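Local atomic coordinates of DNA repair protein RAD7 (Saccharomyces cerevisiae, PDB entry 5ZB2), a protein that promotes nucleotide excision repair of nontranscribed DNA as part of the global genome repair complex and binds Elc1. Residues 146-151 with 172-177; 158-163 with 188-193; 166-171 with 192-197; 212-217 with 242-247. One frame throughout, in Å; residues are numbered along the deposited sequence.

Interaction 1: 146-151 with 172-177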
loop_
_atom_site.group_PDB
_atom_site.type_symbol
_atom_site.label_atom_id
_atom_site.label_comp_id
_atom_site.label_asym_id
_atom_site.label_seq_id
_atom_site.Cartn_x
_atom_site.Cartn_y
_atom_site.Cartn_z
ATOM N N LYS A 146 -0.290 -11.011 18.212
ATOM C CA LYS A 146 -0.322 -9.552 18.151
ATOM C C LYS A 146 -1.723 -9.044 17.838
ATOM O O LYS A 146 -2.172 -8.042 18.406
ATOM C CB LYS A 146 0.669 -9.041 17.109
ATOM C CG LYS A 146 2.121 -9.243 17.478
ATOM C CD LYS A 146 3.038 -8.509 16.515
ATOM C CE LYS A 146 4.500 -8.823 16.786
ATOM N NZ LYS A 146 4.824 -10.251 16.509
ATOM N N PHE A 147 -2.428 -9.723 16.934
ATOM C CA PHE A 147 -3.777 -9.297 16.577
ATOM C C PHE A 147 -4.723 -9.400 17.769
ATOM O O PHE A 147 -5.555 -8.511 17.987
ATOM C CB PHE A 147 -4.285 -10.131 15.399
ATOM C CG PHE A 147 -5.756 -9.993 15.148
ATOM C CD1 PHE A 147 -6.261 -8.881 14.504
ATOM C CD2 PHE A 147 -6.634 -10.985 15.550
ATOM C CE1 PHE A 147 -7.613 -8.755 14.271
ATOM C CE2 PHE A 147 -7.986 -10.864 15.317
ATOM C CZ PHE A 147 -8.477 -9.749 14.673
ATOM N N PHE A 148 -4.607 -10.470 18.560
ATOM C CA PHE A 148 -5.505 -10.644 19.700
ATOM C C PHE A 148 -5.187 -9.668 20.827
ATOM O O PHE A 148 -6.101 -9.221 21.527
ATOM C CB PHE A 148 -5.436 -12.084 20.203
ATOM C CG PHE A 148 -5.935 -13.095 19.209
ATOM C CD1 PHE A 148 -7.109 -12.877 18.511
ATOM C CD2 PHE A 148 -5.222 -14.254 18.959
ATOM C CE1 PHE A 148 -7.568 -13.800 17.593
ATOM C CE2 PHE A 148 -5.675 -15.177 18.042
ATOM C CZ PHE A 148 -6.847 -14.948 17.358
ATOM N N VAL A 149 -3.914 -9.316 21.018
ATOM C CA VAL A 149 -3.579 -8.281 21.996
ATOM C C VAL A 149 -4.253 -6.967 21.619
ATOM O O VAL A 149 -4.849 -6.287 22.462
ATOM C CB VAL A 149 -2.051 -8.123 22.110
ATOM C CG1 VAL A 149 -1.685 -6.918 22.978
ATOM C CG2 VAL A 149 -1.427 -9.389 22.682
ATOM N N ILE A 150 -4.178 -6.596 20.339
ATOM C CA ILE A 150 -4.788 -5.352 19.882
ATOM C C ILE A 150 -6.301 -5.391 20.046
ATOM O O ILE A 150 -6.928 -4.357 20.302
ATOM C CB ILE A 150 -4.389 -5.074 18.417
ATOM C CG1 ILE A 150 -2.884 -4.810 18.328
ATOM C CG2 ILE A 150 -5.169 -3.883 17.853
ATOM C CD1 ILE A 150 -2.352 -4.725 16.920
ATOM N N MET A 151 -6.913 -6.563 19.885
ATOM C CA MET A 151 -8.361 -6.703 19.988
ATOM C C MET A 151 -8.824 -7.052 21.399
ATOM O O MET A 151 -10.018 -7.293 21.601
ATOM C CB MET A 151 -8.857 -7.781 19.009
ATOM C CG MET A 151 -8.633 -7.457 17.533
ATOM S SD MET A 151 -9.470 -5.951 16.990
ATOM C CE MET A 151 -11.189 -6.422 17.179
ATOM N N SER A 172 -4.704 -20.285 22.519
ATOM C CA SER A 172 -4.507 -19.812 23.887
ATOM C C SER A 172 -4.479 -18.289 23.948
ATOM O O SER A 172 -5.084 -17.687 24.842
ATOM C CB SER A 172 -3.215 -20.390 24.464
ATOM O OG SER A 172 -3.313 -21.792 24.624
ATOM N N ASN A 173 -3.786 -17.646 23.002
ATOM C CA ASN A 173 -3.727 -16.188 23.006
ATOM C C ASN A 173 -5.082 -15.570 22.683
ATOM O O ASN A 173 -5.397 -14.483 23.180
ATOM C CB ASN A 173 -2.669 -15.697 22.018
ATOM C CG ASN A 173 -1.269 -16.130 22.402
ATOM O OD1 ASN A 173 -0.534 -16.689 21.588
ATOM N ND2 ASN A 173 -0.890 -15.872 23.649
ATOM N N LEU A 174 -5.892 -16.232 21.856
ATOM C CA LEU A 174 -7.259 -15.768 21.641
ATOM C C LEU A 174 -8.049 -15.807 22.941
ATOM O O LEU A 174 -8.726 -14.838 23.306
ATOM C CB LEU A 174 -7.950 -16.623 20.580
ATOM C CG LEU A 174 -9.469 -16.436 20.483
ATOM C CD1 LEU A 174 -9.806 -14.996 20.136
ATOM C CD2 LEU A 174 -10.081 -17.390 19.467
ATOM N N LEU A 175 -7.982 -16.935 23.650
ATOM C CA LEU A 175 -8.777 -17.099 24.860
ATOM C C LEU A 175 -8.254 -16.218 25.985
ATOM O O LEU A 175 -9.037 -15.580 26.694
ATOM C CB LEU A 175 -8.779 -18.566 25.281
ATOM C CG LEU A 175 -9.430 -19.520 24.280
ATOM C CD1 LEU A 175 -9.270 -20.962 24.732
ATOM C CD2 LEU A 175 -10.896 -19.174 24.083
ATOM N N ILE A 176 -6.932 -16.165 26.157
ATOM C CA ILE A 176 -6.350 -15.321 27.195
ATOM C C ILE A 176 -6.742 -13.863 26.984
ATOM O O ILE A 176 -7.105 -13.165 27.936
ATOM C CB ILE A 176 -4.820 -15.506 27.229
ATOM C CG1 ILE A 176 -4.478 -16.900 27.762
ATOM C CG2 ILE A 176 -4.162 -14.430 28.092
ATOM C CD1 ILE A 176 -2.999 -17.245 27.718
ATOM N N ASN A 177 -6.688 -13.381 25.740
ATOM C CA ASN A 177 -6.918 -11.962 25.482
ATOM C C ASN A 177 -8.386 -11.604 25.276
ATOM O O ASN A 177 -8.778 -10.468 25.565
ATOM C CB ASN A 177 -6.118 -11.512 24.256
ATOM C CG ASN A 177 -4.637 -11.384 24.547
ATOM O OD1 ASN A 177 -4.194 -10.390 25.122
ATOM N ND2 ASN A 177 -3.863 -12.390 24.153
#
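Leu-174 lies over one face of the Phe-148 ring, and this pair carries the apolar side of the helix-to-helix contact. Leu-174 CB stands 3.8 Å from the centroid of the Phe-148 ring, 15° off its normal and displaced toward the rim, a CH-pi contact. Leu-174 CG is anti to the backbone N (chi1 167°), beside the carbonyl carbon, and from this branch CD1 adds a second touch over the ring, 3.6 Å from Phe-148 CE1. Main chain lies against the ring as well, Phe-148 CD2 coming within 3.6 Å of Leu-174 N. One turn further on, Asn-177 CB packs 3.6 Å from Phe-148 O, while Asn-177 OD1 lies 3.8 Å from Val-149 CG2. That amide is steadied within its own helix. Asn-177 ND2 donates a nearly straight bond of 2.8 Å to Asn-173 O, which lies close to the amide plane and also accepts from Asn-177 N. The bond fixes the rotation of the amide and turns OD1 toward the other helix. Between the two segments themselves, packing does all the work. Further out, the Phe-148 ring meets Phe-158 edge-to-face, and Leu-174 rests on Phe-158 and Leu-155. Helices 146-150 and 172-177 run nearly parallel, 10° apart with axes 8.9 Å from each other, as in the outer helix row of a leucine-rich-repeat solenoid; Phe-147 reaches on to helix 115-124, Leu-175 to helix 199-202, and strand 157-161 lies beneath.

Interaction 2: 158-163 with 188-193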
loop_
_atom_site.group_PDB
_atom_site.type_symbol
_atom_site.label_atom_id
_atom_site.label_comp_id
_atom_site.label_asym_id
_atom_site.label_seq_id
_atom_site.Cartn_x
_atom_site.Cartn_y
_atom_site.Cartn_z
ATOM N N PHE A 158 -15.426 -14.385 16.758
ATOM C CA PHE A 158 -14.258 -14.766 15.974
ATOM C C PHE A 158 -14.477 -16.154 15.397
ATOM O O PHE A 158 -14.688 -17.116 16.145
ATOM C CB PHE A 158 -12.982 -14.730 16.822
ATOM C CG PHE A 158 -11.724 -14.968 16.033
ATOM C CD1 PHE A 158 -11.256 -14.012 15.143
ATOM C CD2 PHE A 158 -11.010 -16.147 16.178
ATOM C CE1 PHE A 158 -10.102 -14.226 14.411
ATOM C CE2 PHE A 158 -9.850 -16.367 15.446
ATOM C CZ PHE A 158 -9.398 -15.402 14.565
ATOM N N HIS A 159 -14.442 -16.245 14.068
ATOM C CA HIS A 159 -14.469 -17.510 13.345
ATOM C C HIS A 159 -13.280 -17.538 12.399
ATOM O O HIS A 159 -13.095 -16.606 11.608
ATOM C CB HIS A 159 -15.772 -17.682 12.554
ATOM C CG HIS A 159 -17.001 -17.719 13.408
ATOM N ND1 HIS A 159 -17.870 -18.790 13.416
ATOM C CD2 HIS A 159 -17.508 -16.818 14.283
ATOM C CE1 HIS A 159 -18.857 -18.548 14.260
ATOM N NE2 HIS A 159 -18.661 -17.358 14.800
ATOM N N ILE A 160 -12.467 -18.592 12.489
ATOM C CA ILE A 160 -11.341 -18.791 11.585
ATOM C C ILE A 160 -11.399 -20.209 11.031
ATOM O O ILE A 160 -11.765 -21.152 11.743
ATOM C CB ILE A 160 -9.989 -18.523 12.278
ATOM C CG1 ILE A 160 -8.842 -18.797 11.296
ATOM C CG2 ILE A 160 -9.856 -19.364 13.543
ATOM C CD1 ILE A 160 -7.513 -18.280 11.757
ATOM N N SER A 161 -11.022 -20.362 9.761
ATOM C CA SER A 161 -11.121 -21.647 9.088
ATOM C C SER A 161 -9.978 -21.810 8.094
ATOM O O SER A 161 -9.415 -20.832 7.593
ATOM C CB SER A 161 -12.463 -21.793 8.360
ATOM O OG SER A 161 -13.549 -21.541 9.233
ATOM N N ASN A 162 -9.643 -23.073 7.821
ATOM C CA ASN A 162 -8.773 -23.460 6.709
ATOM C C ASN A 162 -7.388 -22.809 6.796
ATOM O O ASN A 162 -6.961 -22.069 5.907
ATOM C CB ASN A 162 -9.444 -23.135 5.370
ATOM C CG ASN A 162 -10.509 -24.142 5.003
ATOM O OD1 ASN A 162 -10.276 -25.346 5.054
ATOM N ND2 ASN A 162 -11.690 -23.656 4.644
ATOM N N THR A 163 -6.673 -23.128 7.875
ATOM C CA THR A 163 -5.265 -22.749 7.991
ATOM C C THR A 163 -4.619 -23.598 9.071
ATOM O O THR A 163 -5.114 -23.635 10.201
ATOM C CB THR A 163 -5.110 -21.264 8.316
ATOM O OG1 THR A 163 -3.729 -20.979 8.571
ATOM C CG2 THR A 163 -5.943 -20.870 9.536
ATOM N N SER A 188 -12.894 -24.276 12.426
ATOM C CA SER A 188 -13.247 -25.190 11.343
ATOM C C SER A 188 -12.009 -25.533 10.531
ATOM O O SER A 188 -11.362 -24.639 9.976
ATOM C CB SER A 188 -14.321 -24.576 10.442
ATOM O OG SER A 188 -14.399 -25.273 9.209
ATOM N N ARG A 189 -11.694 -26.825 10.447
ATOM C CA ARG A 189 -10.611 -27.315 9.598
ATOM C C ARG A 189 -9.286 -26.639 9.960
ATOM O O ARG A 189 -8.608 -26.034 9.124
ATOM C CB ARG A 189 -10.954 -27.106 8.119
ATOM C CG ARG A 189 -12.083 -27.989 7.618
ATOM C CD ARG A 189 -12.228 -27.921 6.103
ATOM N NE ARG A 189 -13.224 -28.871 5.610
ATOM C CZ ARG A 189 -12.978 -30.154 5.349
ATOM N NH1 ARG A 189 -11.765 -30.660 5.531
ATOM N NH2 ARG A 189 -13.954 -30.938 4.906
ATOM N N LEU A 190 -8.928 -26.754 11.240
ATOM C CA LEU A 190 -7.687 -26.205 11.778
ATOM C C LEU A 190 -6.800 -27.383 12.176
ATOM O O LEU A 190 -6.937 -27.939 13.269
ATOM C CB LEU A 190 -7.979 -25.273 12.950
ATOM C CG LEU A 190 -8.981 -24.156 12.625
ATOM C CD1 LEU A 190 -9.325 -23.356 13.871
ATOM C CD2 LEU A 190 -8.446 -23.229 11.532
ATOM N N ASP A 191 -5.882 -27.753 11.280
ATOM C CA ASP A 191 -5.154 -29.011 11.414
ATOM C C ASP A 191 -4.221 -29.037 12.619
ATOM O O ASP A 191 -3.862 -30.126 13.075
ATOM C CB ASP A 191 -4.350 -29.287 10.138
ATOM C CG ASP A 191 -5.229 -29.712 8.969
ATOM O OD1 ASP A 191 -6.464 -29.525 9.029
ATOM O OD2 ASP A 191 -4.679 -30.237 7.982
ATOM N N SER A 192 -3.815 -27.878 13.135
ATOM C CA SER A 192 -2.859 -27.806 14.231
ATOM C C SER A 192 -3.521 -27.627 15.592
ATOM O O SER A 192 -2.817 -27.531 16.600
ATOM C CB SER A 192 -1.875 -26.655 13.991
ATOM O OG SER A 192 -1.073 -26.888 12.842
ATOM N N ILE A 193 -4.843 -27.578 15.645
ATOM C CA ILE A 193 -5.563 -27.346 16.889
ATOM C C ILE A 193 -5.865 -28.688 17.540
ATOM O O ILE A 193 -6.403 -29.596 16.894
ATOM C CB ILE A 193 -6.856 -26.551 16.634
ATOM C CG1 ILE A 193 -6.536 -25.134 16.138
ATOM C CG2 ILE A 193 -7.729 -26.498 17.888
ATOM C CD1 ILE A 193 -5.751 -24.263 17.114
HETATM O O HOH W 1 -4.696 -25.120 12.397
#
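The amide of Asn-162 and the guanidinium of Arg-189 lie side by side, pointing the same way, with their planes 13° apart. Asn-162 OD1 rests against the aliphatic part of the arginine, 3.4 Å from Arg-189 CD; the chain is extended here, CD being anti to CA (chi2 -170°). At its other end the amide is held by Asp-134, which accepts from Asn-162 ND2, while the guanidinium makes a cation-pi contact with Tyr-215. The motif is the parallel strand pairing of consecutive leucine-rich repeats, at the point where both chains leave the strands through a residue of positive phi, Asn-162 in one and Arg-189 in the other. Ser-161 and Ser-188 form a parallel bridge, CA to CA 4.7 Å. Asn-162 N donates 3.2 Å to Ser-188 O, nearly along the C=O axis, whereas the bond from Ser-188 N to Ile-160 O is weak at 3.4 Å. Beside the bridge, Leu-190 turns its two methyls to different neighbours: CD1 meets Ile-160 CG2 at 4.0 Å, the side chains crossing at about a right angle, and CD2 lies 3.6 Å from Thr-163 O. Ile-160 and Leu-190 are buried, with Phe-166 next to Ile-160. Past Leu-190 the chain makes a type I turn to Ile-193, and a water joins it to the first segment, donating to Thr-163 O at 2.7 Å and accepting from Ser-192 N at 3.0 Å.

Interaction 3: 166-171 with 192-197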
loop_
_atom_site.group_PDB
_atom_site.type_symbol
_atom_site.label_atom_id
_atom_site.label_comp_id
_atom_site.label_asym_id
_atom_site.label_seq_id
_atom_site.Cartn_x
_atom_site.Cartn_y
_atom_site.Cartn_z
ATOM N N PHE A 166 -2.802 -21.646 12.382
ATOM C CA PHE A 166 -3.491 -21.246 13.609
ATOM C C PHE A 166 -3.294 -22.369 14.623
ATOM O O PHE A 166 -4.035 -23.354 14.636
ATOM C CB PHE A 166 -4.965 -20.973 13.342
ATOM C CG PHE A 166 -5.666 -20.289 14.478
ATOM C CD1 PHE A 166 -5.507 -18.930 14.682
ATOM C CD2 PHE A 166 -6.483 -21.002 15.342
ATOM C CE1 PHE A 166 -6.149 -18.286 15.728
ATOM C CE2 PHE A 166 -7.131 -20.367 16.390
ATOM C CZ PHE A 166 -6.962 -19.007 16.585
ATOM N N THR A 167 -2.290 -22.220 15.476
ATOM C CA THR A 167 -1.830 -23.299 16.335
ATOM C C THR A 167 -2.518 -23.247 17.696
ATOM O O THR A 167 -3.268 -22.324 18.013
ATOM C CB THR A 167 -0.317 -23.212 16.514
ATOM O OG1 THR A 167 0.002 -22.023 17.250
ATOM C CG2 THR A 167 0.379 -23.166 15.153
ATOM N N ASP A 168 -2.244 -24.268 18.512
ATOM C CA ASP A 168 -2.736 -24.270 19.887
ATOM C C ASP A 168 -2.289 -23.019 20.633
ATOM O O ASP A 168 -3.059 -22.439 21.410
ATOM C CB ASP A 168 -2.257 -25.534 20.606
ATOM C CG ASP A 168 -3.065 -26.762 20.225
ATOM O OD1 ASP A 168 -4.300 -26.639 20.064
ATOM O OD2 ASP A 168 -2.468 -27.852 20.081
ATOM N N LYS A 169 -1.052 -22.574 20.398
ATOM C CA LYS A 169 -0.589 -21.332 21.009
ATOM C C LYS A 169 -1.479 -20.162 20.610
ATOM O O LYS A 169 -1.814 -19.314 21.446
ATOM C CB LYS A 169 0.860 -21.060 20.608
ATOM C CG LYS A 169 1.525 -19.937 21.389
ATOM C CD LYS A 169 2.957 -19.705 20.924
ATOM C CE LYS A 169 3.774 -18.944 21.961
ATOM N NZ LYS A 169 3.175 -17.629 22.323
ATOM N N SER A 170 -1.876 -20.103 19.337
ATOM C CA SER A 170 -2.728 -19.012 18.871
ATOM C C SER A 170 -4.098 -19.068 19.528
ATOM O O SER A 170 -4.671 -18.029 19.873
ATOM C CB SER A 170 -2.869 -19.072 17.350
ATOM O OG SER A 170 -1.609 -19.266 16.735
ATOM N N LEU A 171 -4.649 -20.273 19.686
ATOM C CA LEU A 171 -5.913 -20.428 20.397
ATOM C C LEU A 171 -5.800 -19.939 21.836
ATOM O O LEU A 171 -6.702 -19.258 22.341
ATOM C CB LEU A 171 -6.350 -21.892 20.361
ATOM C CG LEU A 171 -7.626 -22.236 21.132
ATOM C CD1 LEU A 171 -8.822 -21.509 20.539
ATOM C CD2 LEU A 171 -7.853 -23.733 21.140
ATOM N N SER A 192 -3.815 -27.878 13.135
ATOM C CA SER A 192 -2.859 -27.806 14.231
ATOM C C SER A 192 -3.521 -27.627 15.592
ATOM O O SER A 192 -2.817 -27.531 16.600
ATOM C CB SER A 192 -1.875 -26.655 13.991
ATOM O OG SER A 192 -1.073 -26.888 12.842
ATOM N N ILE A 193 -4.843 -27.578 15.645
ATOM C CA ILE A 193 -5.563 -27.346 16.889
ATOM C C ILE A 193 -5.865 -28.688 17.540
ATOM O O ILE A 193 -6.403 -29.596 16.894
ATOM C CB ILE A 193 -6.856 -26.551 16.634
ATOM C CG1 ILE A 193 -6.536 -25.134 16.138
ATOM C CG2 ILE A 193 -7.729 -26.498 17.888
ATOM C CD1 ILE A 193 -5.751 -24.263 17.114
ATOM N N SER A 194 -5.510 -28.815 18.818
ATOM C CA SER A 194 -5.865 -29.992 19.603
ATOM C C SER A 194 -6.393 -29.670 20.994
ATOM O O SER A 194 -7.001 -30.552 21.610
ATOM C CB SER A 194 -4.657 -30.924 19.750
ATOM O OG SER A 194 -3.710 -30.364 20.638
ATOM N N ASN A 195 -6.201 -28.456 21.502
ATOM C CA ASN A 195 -6.574 -28.106 22.874
ATOM C C ASN A 195 -8.002 -27.576 22.968
ATOM O O ASN A 195 -8.262 -26.525 23.557
ATOM C CB ASN A 195 -5.583 -27.092 23.434
ATOM C CG ASN A 195 -4.193 -27.666 23.595
ATOM O OD1 ASN A 195 -3.912 -28.779 23.145
ATOM N ND2 ASN A 195 -3.309 -26.908 24.238
ATOM N N TYR A 196 -8.952 -28.320 22.396
ATOM C CA TYR A 196 -10.357 -27.958 22.534
ATOM C C TYR A 196 -10.811 -27.994 23.987
ATOM O O TYR A 196 -11.827 -27.378 24.328
ATOM C CB TYR A 196 -11.224 -28.893 21.690
ATOM C CG TYR A 196 -10.959 -28.788 20.204
ATOM C CD1 TYR A 196 -11.592 -27.822 19.433
ATOM C CD2 TYR A 196 -10.082 -29.658 19.575
ATOM C CE1 TYR A 196 -11.354 -27.725 18.069
ATOM C CE2 TYR A 196 -9.834 -29.569 18.216
ATOM C CZ TYR A 196 -10.475 -28.601 17.467
ATOM O OH TYR A 196 -10.223 -28.519 16.116
ATOM N N ALA A 197 -10.069 -28.691 24.848
ATOM C CA ALA A 197 -10.419 -28.795 26.258
ATOM C C ALA A 197 -10.315 -27.463 26.993
ATOM O O ALA A 197 -10.844 -27.344 28.101
ATOM C CB ALA A 197 -9.521 -29.830 26.934
HETATM O O HOH W 1 -4.696 -25.120 12.397
HETATM O O HOH W 2 -0.541 -26.776 17.780
#
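Ile-193 presses its CD1 into the start of helix 168-178, 3.1 Å from Phe-166 O and 3.3 Å from Thr-167 O, in the loop layer between strands and helices of the leucine-rich-repeat solenoid. This is the tight, buried part. The bend at chi2 (-62°) places CD1 there, and the same methyl lies 3.8 Å from Phe-166 CD2 and also touches Leu-171 CB. Phe-166 has Ser-170 CB over one ring face and meets Trp-144 edge-to-face.

Toward the more open side the contact turns polar and centres on the Asp-168 carboxylate, in the first turn of the helix. Asp-168 OD1 takes a nearly straight bond from Ser-194 N (2.8 Å) on its syn lone pair, and a second from Asn-195 N (3.0 Å) that arrives 43° out of the carboxylate plane. The Asn-195 amide stacks on this carboxylate, the planes 15° apart. Ser-194 OG is 2.9 Å from Asp-168 OD2, but its proton may instead serve Asn-195 OD1. Two N-H donors and the nearby helix start would favour an ionised Asp-168. Thr-167 is the N-cap, its OG1 accepting a weak bond from Ser-170 N and pairing with Glu-141 besides. At the partly exposed margin Ser-192 CB sits loosely beside Thr-167, and a water bridges here, accepting from Asp-168 N at 3.1 Å and lying 2.7 Å from Ser-192 O, to which it can donate.

Interaction 4: 212-217 with 242-247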
loop_
_atom_site.group_PDB
_atom_site.type_symbol
_atom_site.label_atom_id
_atom_site.label_comp_id
_atom_site.label_asym_id
_atom_site.label_seq_id
_atom_site.Cartn_x
_atom_site.Cartn_y
_atom_site.Cartn_z
ATOM N N CYS A 212 -19.227 -23.050 16.906
ATOM C CA CYS A 212 -19.022 -23.825 15.687
ATOM C C CYS A 212 -17.691 -24.555 15.787
ATOM O O CYS A 212 -16.652 -23.924 16.004
ATOM C CB CYS A 212 -19.042 -22.927 14.446
ATOM S SG CYS A 212 -20.574 -21.998 14.216
ATOM N N ILE A 213 -17.726 -25.877 15.630
ATOM C CA ILE A 213 -16.520 -26.704 15.610
ATOM C C ILE A 213 -16.679 -27.700 14.472
ATOM O O ILE A 213 -17.655 -28.456 14.445
ATOM C CB ILE A 213 -16.279 -27.447 16.937
ATOM C CG1 ILE A 213 -16.170 -26.456 18.102
ATOM C CG2 ILE A 213 -15.019 -28.302 16.834
ATOM C CD1 ILE A 213 -16.022 -27.110 19.482
ATOM N N GLU A 214 -15.726 -27.711 13.536
ATOM C CA GLU A 214 -15.833 -28.569 12.363
ATOM C C GLU A 214 -14.508 -29.260 12.076
ATOM O O GLU A 214 -13.453 -28.621 12.081
ATOM C CB GLU A 214 -16.270 -27.769 11.133
ATOM C CG GLU A 214 -17.475 -26.883 11.363
ATOM C CD GLU A 214 -17.970 -26.235 10.083
ATOM O OE1 GLU A 214 -18.786 -26.859 9.375
ATOM O OE2 GLU A 214 -17.535 -25.104 9.778
ATOM N N TYR A 215 -14.579 -30.564 11.816
ATOM C CA TYR A 215 -13.478 -31.369 11.301
ATOM C C TYR A 215 -12.186 -31.163 12.087
ATOM O O TYR A 215 -11.199 -30.651 11.546
ATOM C CB TYR A 215 -13.285 -31.057 9.815
ATOM C CG TYR A 215 -14.606 -31.110 9.086
ATOM C CD1 TYR A 215 -15.273 -32.313 8.927
ATOM C CD2 TYR A 215 -15.209 -29.957 8.605
ATOM C CE1 TYR A 215 -16.495 -32.377 8.294
ATOM C CE2 TYR A 215 -16.434 -30.006 7.967
ATOM C CZ TYR A 215 -17.074 -31.224 7.814
ATOM O OH TYR A 215 -18.295 -31.297 7.180
ATOM N N PRO A 216 -12.150 -31.562 13.356
ATOM C CA PRO A 216 -10.877 -31.572 14.084
ATOM C C PRO A 216 -9.916 -32.578 13.470
ATOM O O PRO A 216 -10.322 -33.624 12.961
ATOM C CB PRO A 216 -11.281 -31.980 15.503
ATOM C CG PRO A 216 -12.540 -32.774 15.309
ATOM C CD PRO A 216 -13.250 -32.120 14.158
ATOM N N PHE A 217 -8.622 -32.251 13.527
ATOM C CA PHE A 217 -7.617 -33.102 12.897
ATOM C C PHE A 217 -7.566 -34.473 13.561
ATOM O O PHE A 217 -7.634 -35.507 12.886
ATOM C CB PHE A 217 -6.249 -32.423 12.949
ATOM C CG PHE A 217 -5.213 -33.096 12.099
ATOM C CD1 PHE A 217 -5.247 -32.974 10.719
ATOM C CD2 PHE A 217 -4.210 -33.853 12.676
ATOM C CE1 PHE A 217 -4.295 -33.594 9.931
ATOM C CE2 PHE A 217 -3.255 -34.475 11.896
ATOM C CZ PHE A 217 -3.298 -34.348 10.521
ATOM N N VAL A 242 -23.026 -25.915 16.107
ATOM C CA VAL A 242 -22.560 -26.599 14.905
ATOM C C VAL A 242 -21.379 -27.479 15.292
ATOM O O VAL A 242 -20.327 -26.970 15.695
ATOM C CB VAL A 242 -22.162 -25.606 13.797
ATOM C CG1 VAL A 242 -21.503 -26.330 12.612
ATOM C CG2 VAL A 242 -23.384 -24.829 13.312
ATOM N N LEU A 243 -21.554 -28.795 15.175
ATOM C CA LEU A 243 -20.500 -29.773 15.450
ATOM C C LEU A 243 -20.485 -30.757 14.282
ATOM O O LEU A 243 -21.223 -31.746 14.288
ATOM C CB LEU A 243 -20.733 -30.486 16.777
ATOM C CG LEU A 243 -20.812 -29.616 18.033
ATOM C CD1 LEU A 243 -21.308 -30.438 19.220
ATOM C CD2 LEU A 243 -19.456 -28.990 18.336
ATOM N N ASN A 244 -19.643 -30.488 13.287
ATOM C CA ASN A 244 -19.558 -31.310 12.087
ATOM C C ASN A 244 -18.235 -32.062 12.060
ATOM O O ASN A 244 -17.179 -31.498 12.360
ATOM C CB ASN A 244 -19.696 -30.456 10.825
ATOM C CG ASN A 244 -20.978 -29.639 10.804
ATOM O OD1 ASN A 244 -21.972 -29.996 11.438
ATOM N ND2 ASN A 244 -20.958 -28.531 10.069
ATOM N N GLY A 245 -18.297 -33.341 11.694
ATOM C CA GLY A 245 -17.103 -34.153 11.613
ATOM C C GLY A 245 -16.510 -34.567 12.940
ATOM O O GLY A 245 -15.414 -35.135 12.958
ATOM N N CYS A 246 -17.193 -34.302 14.053
ATOM C CA CYS A 246 -16.703 -34.692 15.377
ATOM C C CYS A 246 -17.169 -36.118 15.676
ATOM O O CYS A 246 -18.011 -36.376 16.539
ATOM C CB CYS A 246 -17.188 -33.706 16.433
ATOM S SG CYS A 246 -16.681 -31.987 16.168
ATOM N N ILE A 247 -16.610 -37.040 14.914
ATOM C CA ILE A 247 -16.971 -38.435 14.932
ATOM C C ILE A 247 -16.792 -39.184 16.226
ATOM O O ILE A 247 -17.299 -40.245 16.400
ATOM C CB ILE A 247 -16.326 -39.198 13.756
ATOM C CG1 ILE A 247 -14.850 -39.465 13.992
ATOM C CG2 ILE A 247 -16.527 -38.437 12.473
ATOM C CD1 ILE A 247 -14.252 -40.510 13.100
#
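Glu-214 and Asn-244 lie side by side across two parallel strands, pointing the same way. Starting from the backbone, Glu-214 CB lies 4.0 Å from Asn-244 O, and CG lies 4.1 Å from Asn-244 ND2, with Val-242 CG1 slightly farther off. The chain is then extended, CD anti to CA (chi2 -173°), which carries CD to 3.8 Å from Asn-244 ND2. At the tip OE1 accepts from Asn-244 ND2 at 2.8 Å, on the anti side and 27° out of the carboxylate plane; the carboxylate and amide planes are steeply turned against each other. The other oxygen, OE2, has a weak bond from Ser-188, and Asn-244 OD1 accepts from Ser-272 OG and Glu-274 N. Next along, Asn-244 O accepts from Tyr-215 N and also sits over one face of the Tyr-215 ring, whose CD1 closes to 3.7 Å on Gly-245 CA; with no side chain and a positive phi, the glycine leaves room for this ring. The opposite face of the strands is apolar: Ile-213 CB meets Leu-243 CD2 at 3.8 Å, and Cys-246 SG touches both Ile-213 CG2 and Pro-216 CD. Backbone bonds from Ile-213 N to Val-242 O and from Asn-244 N to Ile-213 O complete the pairing. Strands 212-214 and 242-244 are 4° apart with axes 4.8 Å from each other. Helix 224-234 connects them in the chain, strand 184-188 borders the first, and strand 270-272 follows the second.

Overall arrangement
All four contacts join neighbouring repeats of the leucine-rich-repeat solenoid, with parallel strands on one side and helices on the other. Interactions 1, 2 and 3 alternate along the chain and link the same part of the fold at three levels: helix on helix, strand end on strand end, and the loop between. Interactions 2 and 3 lie closest, with centres about 9 Å apart, sharing Ser-192, Ile-193 and a water; Phe-158 and Phe-166 tie both to interaction 1. Interaction 4 follows later in the chain, its centre about 11 Å from that of interaction 2, which it meets through Arg-189 and Glu-214, and about 23 Å from that of interaction 1. Together they pack consecutive repeats in this part of the solenoid.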